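Local coordinates for ricin B-related lectin (Polyporus squamosus, PDB 5MUA), which binds galactose through a ricin-type beta-trefoil lectin domain and probably acts as a calcium-activated papain-like protease, at residues G68-H76 against I84-Q95; L149-L160 against S172-V181. One frame throughout, in Å; residues are numbered along the deposited sequence. Where two conformers were deposited one is given.

Interaction 1: G68-H76 against I84-Q95; sequences GSYMDLAGH and IIGYRPTGGDNQ. With GAL (beta-D-galactopyranose), chain J.
Asp72 and Gln95 meet through a nearly straight bond (172°), NE2 of Gln95 giving its proton to the anti lone pair of Asp72 OD2 at 2.8 Å. NE2 gives its second proton to Arg88 O and OE1 accepts from Thr90 N, so the rotation of the Gln95 amide is fixed. Beneath them, strands 70-73 and 84-87 run antiparallel, with Tyr70-Tyr87 and Asp72-Ile85 as hydrogen-bonded pairs. Packing is dense on the buried face bearing Met71, Leu73 and Ile84: Leu73 CD1 packs on Ile84 CD1, and Trp97 touches both residues. The face of Asp72, Ile85 and Tyr87 mixes a carboxylate with apolar groups and carries galactose. With CG anti to the backbone N (chi1 169°), Asp72 offers OD1 to the sugar's O4 and OD2 to its O3, the latter at 2.6 Å. Asn94 ND2 spends its protons on Leu73 O at 3.0 Å and galactose O3 at 2.9 Å, while its amide stacks offset on the His76 ring. His76 NE2 hydrogen-bonds galactose O2 at 2.7 Å, and His76 ND1 a water. Toward solvent the contact thins to exposed Pro89, whose CB meets Tyr70 CE1 at 3.5 Å. Tyr87 lays one ring face under galactose C4; this aromatic platform, set beside a carboxylate gripping O3 and O4, is the galactose site of ricin-type beta-trefoil lectins.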
loop_
_atom_site.group_PDB
_atom_site.type_symbol
_atom_site.label_atom_id
_atom_site.label_comp_id
_atom_site.label_asym_id
_atom_site.label_seq_id
_atom_site.Cartn_x
_atom_site.Cartn_y
_atom_site.Cartn_z
ATOM N N GLY B 68 -18.083 7.544 15.153
ATOM C CA GLY B 68 -17.637 8.940 15.215
ATOM C C GLY B 68 -18.352 9.806 16.237
ATOM O O GLY B 68 -17.888 10.925 16.532
ATOM N N SER B 69 -19.494 9.319 16.715
ATOM C CA SER B 69 -20.370 9.992 17.690
ATOM C C SER B 69 -19.597 10.130 19.039
ATOM O O SER B 69 -18.774 9.297 19.425
ATOM C CB SER B 69 -21.591 9.081 17.991
ATOM O OG SER B 69 -22.314 8.758 16.865
ATOM N N TYR B 70 -19.925 11.180 19.755
ATOM C CA TYR B 70 -19.393 11.456 21.082
ATOM C C TYR B 70 -20.369 11.009 22.171
ATOM O O TYR B 70 -21.560 11.303 22.116
ATOM C CB TYR B 70 -19.111 12.959 21.231
ATOM C CG TYR B 70 -17.893 13.373 20.405
ATOM C CD1 TYR B 70 -17.965 13.518 19.016
ATOM C CD2 TYR B 70 -16.641 13.552 21.009
ATOM C CE1 TYR B 70 -16.859 13.828 18.266
ATOM C CE2 TYR B 70 -15.545 13.962 20.278
ATOM C CZ TYR B 70 -15.654 14.077 18.903
ATOM O OH TYR B 70 -14.548 14.357 18.194
ATOM N N MET B 71 -19.829 10.378 23.192
ATOM C CA MET B 71 -20.611 10.007 24.412
ATOM C C MET B 71 -21.126 11.315 25.023
ATOM O O MET B 71 -20.358 12.266 25.267
ATOM C CB MET B 71 -19.769 9.290 25.386
ATOM C CG MET B 71 -20.549 8.748 26.569
ATOM S SD MET B 71 -19.398 7.911 27.769
ATOM C CE MET B 71 -19.216 6.255 27.102
ATOM N N ASP B 72 -22.434 11.377 25.224
ATOM C CA ASP B 72 -23.105 12.647 25.486
ATOM C C ASP B 72 -24.215 12.371 26.534
ATOM O O ASP B 72 -24.947 11.375 26.451
ATOM C CB ASP B 72 -23.642 13.146 24.115
ATOM C CG ASP B 72 -24.636 14.370 24.201
ATOM O OD1 ASP B 72 -25.698 14.255 24.886
ATOM O OD2 ASP B 72 -24.384 15.331 23.434
ATOM N N LEU B 73 -24.306 13.254 27.528
ATOM C CA LEU B 73 -25.341 13.131 28.554
ATOM C C LEU B 73 -26.570 13.925 28.024
ATOM O O LEU B 73 -26.512 15.171 27.885
ATOM C CB LEU B 73 -24.846 13.686 29.882
ATOM C CG LEU B 73 -25.848 13.560 31.025
ATOM C CD1 LEU B 73 -26.207 12.101 31.364
ATOM C CD2 LEU B 73 -25.195 14.147 32.243
ATOM N N ALA B 74 -27.604 13.197 27.639
ATOM C CA ALA B 74 -28.729 13.725 26.876
ATOM C C ALA B 74 -29.336 14.937 27.506
ATOM O O ALA B 74 -29.667 14.969 28.720
ATOM C CB ALA B 74 -29.826 12.634 26.668
ATOM N N GLY B 75 -29.414 15.999 26.737
ATOM C CA GLY B 75 -30.068 17.206 27.201
ATOM C C GLY B 75 -29.367 17.948 28.347
ATOM O O GLY B 75 -29.953 18.875 28.967
ATOM N N HIS B 76 -28.105 17.634 28.604
ATOM C CA HIS B 76 -27.302 18.197 29.666
ATOM C C HIS B 76 -27.938 17.938 31.056
ATOM O O HIS B 76 -27.622 18.659 31.992
ATOM C CB HIS B 76 -27.096 19.731 29.509
ATOM C CG HIS B 76 -26.726 20.158 28.126
ATOM N ND1 HIS B 76 -25.462 20.599 27.817
ATOM C CD2 HIS B 76 -27.470 20.301 27.011
ATOM C CE1 HIS B 76 -25.426 20.911 26.533
ATOM N NE2 HIS B 76 -26.623 20.698 26.022
ATOM N N ILE B 84 -27.559 8.193 28.277
ATOM C CA ILE B 84 -26.209 8.449 27.762
ATOM C C ILE B 84 -26.284 8.000 26.283
ATOM O O ILE B 84 -26.617 6.863 26.021
ATOM C CB ILE B 84 -25.099 7.635 28.468
ATOM C CG1 ILE B 84 -25.049 7.878 29.981
ATOM C CG2 ILE B 84 -23.738 7.915 27.812
ATOM C CD1 ILE B 84 -24.681 9.277 30.388
ATOM N N ILE B 85 -25.955 8.895 25.356
ATOM C CA ILE B 85 -26.152 8.685 23.930
ATOM C C ILE B 85 -24.845 8.973 23.203
ATOM O O ILE B 85 -23.885 9.508 23.789
ATOM C CB ILE B 85 -27.291 9.607 23.411
ATOM C CG1 ILE B 85 -26.943 11.096 23.558
ATOM C CG2 ILE B 85 -28.601 9.280 24.132
ATOM C CD1 ILE B 85 -27.960 12.096 23.026
ATOM N N GLY B 86 -24.847 8.701 21.897
ATOM C CA GLY B 86 -23.822 9.160 21.000
ATOM C C GLY B 86 -24.351 10.336 20.182
ATOM O O GLY B 86 -25.457 10.271 19.678
ATOM N N TYR B 87 -23.640 11.450 20.158
ATOM C CA TYR B 87 -24.146 12.662 19.504
ATOM C C TYR B 87 -22.979 13.273 18.698
ATOM O O TYR B 87 -21.805 13.068 19.024
ATOM C CB TYR B 87 -24.634 13.628 20.556
ATOM C CG TYR B 87 -25.666 14.621 20.116
ATOM C CD1 TYR B 87 -27.012 14.248 19.914
ATOM C CD2 TYR B 87 -25.334 15.938 19.920
ATOM C CE1 TYR B 87 -27.958 15.152 19.489
ATOM C CE2 TYR B 87 -26.289 16.846 19.490
ATOM C CZ TYR B 87 -27.606 16.433 19.318
ATOM O OH TYR B 87 -28.552 17.350 18.943
ATOM N N ARG B 88 -23.323 14.074 17.713
ATOM C CA ARG B 88 -22.333 14.861 16.984
ATOM C C ARG B 88 -21.589 15.771 17.938
ATOM O O ARG B 88 -22.148 16.198 18.979
ATOM C CB ARG B 88 -23.001 15.685 15.886
ATOM C CG ARG B 88 -23.859 16.821 16.421
ATOM C CD ARG B 88 -24.666 17.565 15.332
ATOM N NE ARG B 88 -25.476 18.592 15.970
ATOM C CZ ARG B 88 -25.044 19.756 16.455
ATOM N NH1 ARG B 88 -23.786 20.149 16.326
ATOM N NH2 ARG B 88 -25.908 20.575 17.057
ATOM N N PRO B 89 -20.352 16.097 17.609
ATOM C CA PRO B 89 -19.609 16.950 18.494
ATOM C C PRO B 89 -20.193 18.342 18.647
ATOM O O PRO B 89 -20.488 19.022 17.640
ATOM C CB PRO B 89 -18.221 17.065 17.820
ATOM C CG PRO B 89 -18.410 16.635 16.398
ATOM C CD PRO B 89 -19.517 15.598 16.473
ATOM N N THR B 90 -20.332 18.812 19.891
ATOM C CA THR B 90 -20.846 20.161 20.118
ATOM C C THR B 90 -19.845 21.080 20.824
ATOM O O THR B 90 -20.116 22.270 20.950
ATOM C CB THR B 90 -22.121 20.084 20.984
ATOM O OG1 THR B 90 -21.756 19.531 22.234
ATOM C CG2 THR B 90 -23.228 19.282 20.283
ATOM N N GLY B 91 -18.776 20.547 21.424
ATOM C CA GLY B 91 -17.965 21.315 22.335
ATOM C C GLY B 91 -18.632 21.540 23.706
ATOM O O GLY B 91 -18.060 22.200 24.539
ATOM N N GLY B 92 -19.815 20.982 23.956
ATOM C CA GLY B 92 -20.528 21.229 25.216
ATOM C C GLY B 92 -19.895 20.444 26.364
ATOM O O GLY B 92 -19.242 19.399 26.179
ATOM N N ASP B 93 -20.157 20.899 27.576
ATOM C CA ASP B 93 -19.605 20.269 28.748
ATOM C C ASP B 93 -20.287 18.904 29.059
ATOM O O ASP B 93 -19.744 18.092 29.861
ATOM C CB ASP B 93 -19.714 21.197 29.918
ATOM C CG ASP B 93 -18.597 22.226 29.925
ATOM O OD1 ASP B 93 -17.588 22.058 29.213
ATOM O OD2 ASP B 93 -18.736 23.152 30.704
ATOM N N ASN B 94 -21.443 18.680 28.442
ATOM C CA ASN B 94 -22.133 17.369 28.545
ATOM C C ASN B 94 -21.549 16.340 27.581
ATOM O O ASN B 94 -22.086 15.249 27.435
ATOM C CB ASN B 94 -23.639 17.487 28.309
ATOM C CG ASN B 94 -23.986 17.821 26.840
ATOM O OD1 ASN B 94 -23.302 18.640 26.205
ATOM N ND2 ASN B 94 -25.018 17.188 26.315
ATOM N N GLN B 95 -20.505 16.677 26.855
ATOM C CA GLN B 95 -19.636 15.678 26.148
ATOM C C GLN B 95 -18.220 15.582 26.718
ATOM O O GLN B 95 -17.323 14.986 26.098
ATOM C CB GLN B 95 -19.562 15.996 24.628
ATOM C CG GLN B 95 -20.963 16.021 24.018
ATOM C CD GLN B 95 -20.953 16.256 22.543
ATOM O OE1 GLN B 95 -19.898 16.635 21.959
ATOM N NE2 GLN B 95 -22.076 15.920 21.892
HETATM C C1 GAL J . -29.279 18.672 23.500
HETATM C C2 GAL J . -27.781 18.640 23.797
HETATM C C3 GAL J . -27.010 17.603 23.005
HETATM C C4 GAL J . -27.737 16.255 23.116
HETATM C C5 GAL J . -29.243 16.415 22.774
HETATM C C6 GAL J . -30.058 15.158 22.993
HETATM O O1 GAL J . -29.838 19.486 24.490
HETATM O O2 GAL J . -27.238 19.935 23.484
HETATM O O3 GAL J . -25.653 17.600 23.520
HETATM O O4 GAL J . -27.565 15.816 24.489
HETATM O O5 GAL J . -29.855 17.413 23.608
HETATM O O6 GAL J . -31.377 15.397 22.530
HETATM O O HOH W 1 -17.548 12.764 24.675
HETATM O O HOH W 2 -22.977 21.163 28.370
#

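Interaction 2: L149-L160 against S172-V181; sequences LSQTGANVHATL and SYLSDGLYLV. With CA (calcium ion), chain E; CA (calcium ion), chain D; E64 (N-[N-[1-hydroxycarboxyethyl-carbonyl]leucylamino-butyl]-guanidine), chain F.
Gln151 and Tyr179 form the central hydrogen-bonded pair of a short antiparallel bridge: Tyr179 N donates to Gln151 O at 2.7 Å, and Gln151 N returns a bond to Tyr179 O. Val181 N to Leu149 O extends the pairing at one end, Gly153 N to Gly177 O (2.8 Å) at the other. Tyr179 turns the edge of its ring to this backbone, with Gln151 O and Gly153 N near the ring plane and Tyr179 CE2 3.8 Å from Gly153 CA. Leu174 wedges in beside it, its CD1 3.5 Å from Gly153 CA. Farther along, Leu160 CD2 touches Ser172 CB, tying the helix to strand 170-173.

The next shell sets these groups. Thr152 and Asn155 close a capping box: Thr152 OG1, lying between the backbone N and the carbonyl carbon (chi1 71°), accepts from Asn155 N, and Asn155 OD1 accepts from Thr152 N at 2.9 Å. The helix therefore starts exactly where the strand ends. Ser150 OG is taken by Ile8 N, and Leu178 and Leu180 bond onward to Ala233. Tyr179 OH accepts from Asp176 N at 3.0 Å, steadying the turn that carries the metal ligands.

Outermost, Ser175 O and Asp176 OD1 bind one calcium ion, the latter at 2.3 Å, and both Asp176 oxygens bind a second. Asp207 and Asp209 of the second subunit share in these sites, and E64 O4 and a water also bind the first ion. E64 is also hydrogen-bonded to Cys208 N and His248 ND1 of the second subunit, so this antiparallel strand pair, followed by a helix with a capping box, borders the E64-bound, calcium-bearing papain-like active site of the dimer.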
loop_
_atom_site.group_PDB
_atom_site.type_symbol
_atom_site.label_atom_id
_atom_site.label_comp_id
_atom_site.label_asym_id
_atom_site.label_seq_id
_atom_site.Cartn_x
_atom_site.Cartn_y
_atom_site.Cartn_z
ATOM N N LEU B 149 -6.032 -0.321 24.299
ATOM C CA LEU B 149 -5.884 -1.069 23.054
ATOM C C LEU B 149 -4.988 -0.328 22.090
ATOM O O LEU B 149 -4.843 -0.766 20.930
ATOM C CB LEU B 149 -7.264 -1.252 22.451
ATOM C CG LEU B 149 -8.259 -1.887 23.419
ATOM C CD1 LEU B 149 -9.598 -1.944 22.767
ATOM C CD2 LEU B 149 -7.876 -3.300 23.846
ATOM N N SER B 150 -4.458 0.825 22.474
ATOM C CA SER B 150 -3.629 1.686 21.619
ATOM C C SER B 150 -2.187 1.774 22.113
ATOM O O SER B 150 -1.890 1.434 23.260
ATOM C CB SER B 150 -4.182 3.134 21.587
ATOM O OG SER B 150 -4.389 3.609 22.889
ATOM N N GLN B 151 -1.298 2.194 21.201
ATOM C CA GLN B 151 0.075 2.502 21.455
ATOM C C GLN B 151 0.400 3.784 20.742
ATOM O O GLN B 151 -0.122 4.022 19.674
ATOM C CB GLN B 151 0.984 1.401 20.941
ATOM C CG GLN B 151 0.833 0.130 21.672
ATOM C CD GLN B 151 1.522 0.184 23.032
ATOM O OE1 GLN B 151 2.726 -0.054 23.134
ATOM N NE2 GLN B 151 0.777 0.557 24.069
ATOM N N THR B 152 1.206 4.617 21.371
ATOM C CA THR B 152 1.769 5.769 20.675
ATOM C C THR B 152 2.835 5.371 19.675
ATOM O O THR B 152 3.357 4.248 19.679
ATOM C CB THR B 152 2.340 6.833 21.622
ATOM O OG1 THR B 152 3.532 6.343 22.225
ATOM C CG2 THR B 152 1.297 7.210 22.719
ATOM N N GLY B 153 3.083 6.283 18.744
ATOM C CA GLY B 153 4.210 6.100 17.816
ATOM C C GLY B 153 5.466 5.814 18.601
ATOM O O GLY B 153 6.172 4.852 18.285
ATOM N N ALA B 154 5.754 6.623 19.638
ATOM C CA ALA B 154 6.980 6.430 20.447
ATOM C C ALA B 154 6.927 5.059 21.102
ATOM O O ALA B 154 7.930 4.363 21.173
ATOM C CB ALA B 154 7.169 7.565 21.513
ATOM N N ASN B 155 5.769 4.670 21.639
ATOM C CA ASN B 155 5.652 3.313 22.235
ATOM C C ASN B 155 6.054 2.196 21.247
ATOM O O ASN B 155 6.804 1.282 21.609
ATOM C CB ASN B 155 4.236 2.917 22.635
ATOM C CG ASN B 155 3.658 3.684 23.794
ATOM O OD1 ASN B 155 2.451 3.748 23.870
ATOM N ND2 ASN B 155 4.486 4.219 24.707
ATOM N N VAL B 156 5.494 2.216 20.027
ATOM C CA VAL B 156 5.766 1.154 19.044
ATOM C C VAL B 156 7.268 1.222 18.630
ATOM O O VAL B 156 7.932 0.184 18.539
ATOM C CB VAL B 156 4.788 1.224 17.830
ATOM C CG1 VAL B 156 5.161 0.157 16.843
ATOM C CG2 VAL B 156 3.326 1.108 18.217
ATOM N N HIS B 157 7.810 2.406 18.417
ATOM C CA HIS B 157 9.236 2.548 18.071
ATOM C C HIS B 157 10.153 1.875 19.103
ATOM O O HIS B 157 11.050 1.066 18.734
ATOM C CB HIS B 157 9.597 4.013 17.822
ATOM C CG HIS B 157 11.060 4.261 17.574
ATOM N ND1 HIS B 157 11.721 3.803 16.451
ATOM C CD2 HIS B 157 11.979 4.936 18.301
ATOM C CE1 HIS B 157 12.977 4.208 16.483
ATOM N NE2 HIS B 157 13.165 4.892 17.600
ATOM N N ALA B 158 9.895 2.146 20.386
ATOM C CA ALA B 158 10.630 1.508 21.431
ATOM C C ALA B 158 10.489 -0.005 21.395
ATOM O O ALA B 158 11.478 -0.743 21.461
ATOM C CB ALA B 158 10.253 2.049 22.813
ATOM N N THR B 159 9.272 -0.471 21.250
ATOM C CA THR B 159 9.026 -1.873 21.127
ATOM C C THR B 159 9.845 -2.493 19.974
ATOM O O THR B 159 10.541 -3.517 20.135
ATOM C CB THR B 159 7.523 -2.098 20.982
ATOM O OG1 THR B 159 6.970 -1.862 22.290
ATOM C CG2 THR B 159 7.192 -3.509 20.589
ATOM N N LEU B 160 9.784 -1.814 18.861
ATOM C CA LEU B 160 10.441 -2.274 17.637
ATOM C C LEU B 160 11.952 -2.316 17.820
ATOM O O LEU B 160 12.586 -3.344 17.544
ATOM C CB LEU B 160 10.065 -1.336 16.504
ATOM C CG LEU B 160 10.684 -1.597 15.171
ATOM C CD1 LEU B 160 10.300 -2.968 14.623
ATOM C CD2 LEU B 160 10.236 -0.479 14.262
ATOM N N SER B 172 13.927 2.532 10.730
ATOM C CA SER B 172 12.526 2.549 10.630
ATOM C C SER B 172 12.039 3.999 10.574
ATOM O O SER B 172 12.773 4.937 10.964
ATOM C CB SER B 172 11.914 1.826 11.817
ATOM O OG SER B 172 12.339 2.425 13.013
ATOM N N TYR B 173 10.799 4.124 10.107
ATOM C CA TYR B 173 10.145 5.408 9.853
ATOM C C TYR B 173 8.719 5.332 10.357
ATOM O O TYR B 173 8.027 4.354 10.096
ATOM C CB TYR B 173 10.204 5.649 8.367
ATOM C CG TYR B 173 11.640 5.655 7.845
ATOM C CD1 TYR B 173 12.466 6.779 8.011
ATOM C CD2 TYR B 173 12.191 4.519 7.332
ATOM C CE1 TYR B 173 13.767 6.774 7.565
ATOM C CE2 TYR B 173 13.504 4.484 6.938
ATOM C CZ TYR B 173 14.270 5.618 7.055
ATOM O OH TYR B 173 15.573 5.552 6.638
ATOM N N LEU B 174 8.289 6.358 11.082
ATOM C CA LEU B 174 7.034 6.365 11.754
ATOM C C LEU B 174 6.113 7.275 10.958
ATOM O O LEU B 174 6.572 8.322 10.473
ATOM C CB LEU B 174 7.276 6.941 13.197
ATOM C CG LEU B 174 6.153 7.550 14.015
ATOM C CD1 LEU B 174 5.360 6.354 14.511
ATOM C CD2 LEU B 174 6.629 8.363 15.220
ATOM N N SER B 175 4.846 6.902 10.857
ATOM C CA SER B 175 3.820 7.566 10.096
ATOM C C SER B 175 2.817 8.424 10.881
ATOM O O SER B 175 2.422 9.463 10.413
ATOM C CB SER B 175 3.051 6.529 9.269
ATOM O OG SER B 175 3.973 5.809 8.483
ATOM N N ASP B 176 2.401 7.931 12.047
ATOM C CA ASP B 176 1.309 8.484 12.823
ATOM C C ASP B 176 1.682 8.537 14.295
ATOM O O ASP B 176 2.720 8.062 14.689
ATOM C CB ASP B 176 0.048 7.675 12.601
ATOM C CG ASP B 176 -0.414 7.724 11.112
ATOM O OD1 ASP B 176 -0.732 8.833 10.635
ATOM O OD2 ASP B 176 -0.443 6.664 10.464
ATOM N N GLY B 177 0.832 9.185 15.055
ATOM C CA GLY B 177 1.063 9.382 16.488
ATOM C C GLY B 177 0.410 8.398 17.442
ATOM O O GLY B 177 0.954 8.154 18.519
ATOM N N LEU B 178 -0.790 7.921 17.113
ATOM C CA LEU B 178 -1.566 7.085 17.999
ATOM C C LEU B 178 -2.085 5.948 17.177
ATOM O O LEU B 178 -2.703 6.169 16.128
ATOM C CB LEU B 178 -2.759 7.860 18.569
ATOM C CG LEU B 178 -3.636 7.041 19.541
ATOM C CD1 LEU B 178 -2.851 6.628 20.794
ATOM C CD2 LEU B 178 -4.945 7.795 19.892
ATOM N N TYR B 179 -1.767 4.744 17.615
ATOM C CA TYR B 179 -2.157 3.545 16.871
ATOM C C TYR B 179 -3.170 2.671 17.616
ATOM O O TYR B 179 -2.950 2.343 18.787
ATOM C CB TYR B 179 -0.924 2.700 16.600
ATOM C CG TYR B 179 -0.004 3.307 15.616
ATOM C CD1 TYR B 179 -0.203 3.141 14.282
ATOM C CD2 TYR B 179 1.032 4.196 16.036
ATOM C CE1 TYR B 179 0.638 3.732 13.340
ATOM C CE2 TYR B 179 1.918 4.737 15.106
ATOM C CZ TYR B 179 1.697 4.502 13.748
ATOM O OH TYR B 179 2.524 5.063 12.821
ATOM N N LEU B 180 -4.177 2.187 16.899
ATOM C CA LEU B 180 -5.001 1.043 17.343
ATOM C C LEU B 180 -4.265 -0.248 17.038
ATOM O O LEU B 180 -3.736 -0.450 15.935
ATOM C CB LEU B 180 -6.371 0.999 16.709
ATOM C CG LEU B 180 -7.262 -0.227 17.013
ATOM C CD1 LEU B 180 -7.554 -0.179 18.531
ATOM C CD2 LEU B 180 -8.564 -0.092 16.215
ATOM N N VAL B 181 -4.206 -1.100 18.029
ATOM C CA VAL B 181 -3.595 -2.425 17.875
ATOM C C VAL B 181 -4.757 -3.353 17.545
ATOM O O VAL B 181 -5.699 -3.528 18.327
ATOM C CB VAL B 181 -2.878 -2.886 19.178
ATOM C CG1 VAL B 181 -2.431 -4.343 19.103
ATOM C CG2 VAL B 181 -1.707 -1.988 19.527
HETATM CA CA CA E . 0.461 10.487 9.521
HETATM CA CA CA D . -1.878 7.570 8.629
HETATM C C1 E64 F . -0.167 15.024 5.600
HETATM O O1 E64 F . 0.041 16.065 4.937
HETATM O O2 E64 F . -1.266 14.472 5.690
HETATM C C2 E64 F . 1.041 14.339 6.194
HETATM C C3 E64 F . 0.698 13.989 7.652
HETATM O O3 E64 F . 0.645 15.320 8.281
HETATM C C4 E64 F . 1.789 13.215 8.303
HETATM O O4 E64 F . 1.675 12.067 8.671
HETATM N N1 E64 F . 2.887 13.863 8.527
HETATM C C6 E64 F . 4.101 13.451 9.199
HETATM C C7 E64 F . 5.203 12.745 8.406
HETATM C C8 E64 F . 4.801 11.959 7.166
HETATM C C9 E64 F . 4.496 10.568 7.751
HETATM C C10 E64 F . 6.045 11.969 6.276
HETATM C C11 E64 F . 4.555 14.128 10.510
HETATM O O5 E64 F . 4.701 15.341 10.352
HETATM N N2 E64 F . 4.822 13.478 11.686
HETATM C C12 E64 F . 4.504 12.105 12.106
HETATM C C13 E64 F . 5.442 10.995 11.656
HETATM C C14 E64 F . 6.526 10.791 12.647
HETATM C C15 E64 F . 7.618 11.796 12.482
HETATM N N3 E64 F . 8.844 11.100 12.654
HETATM C C16 E64 F . 9.269 10.847 13.875
HETATM N N4 E64 F . 10.203 9.945 14.098
HETATM N N5 E64 F . 8.670 11.466 14.873
HETATM O O HOH W 3 -2.291 5.247 8.636
HETATM O O HOH W 4 0.521 11.851 11.511
#

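The two contacts follow one another along the chain, with centres about 29 Å apart and nearest atoms about 12 Å apart, and share no strand or helix. Interaction 1 is partly buried, its centre about 21 Å from the centre of the chain, and its polar side chains grip the sugar from a single chain of the assembly. Interaction 2 is largely buried and nearer the middle of the chain; its union is mostly backbone pairing with apolar packing, while its ligand chemistry sits at one end, where carboxylate and carbonyl oxygens meet calcium ions shared with a second subunit. Both use antiparallel strand pairs, one followed by a loop and a short 3-10 segment and the other leading into a helix.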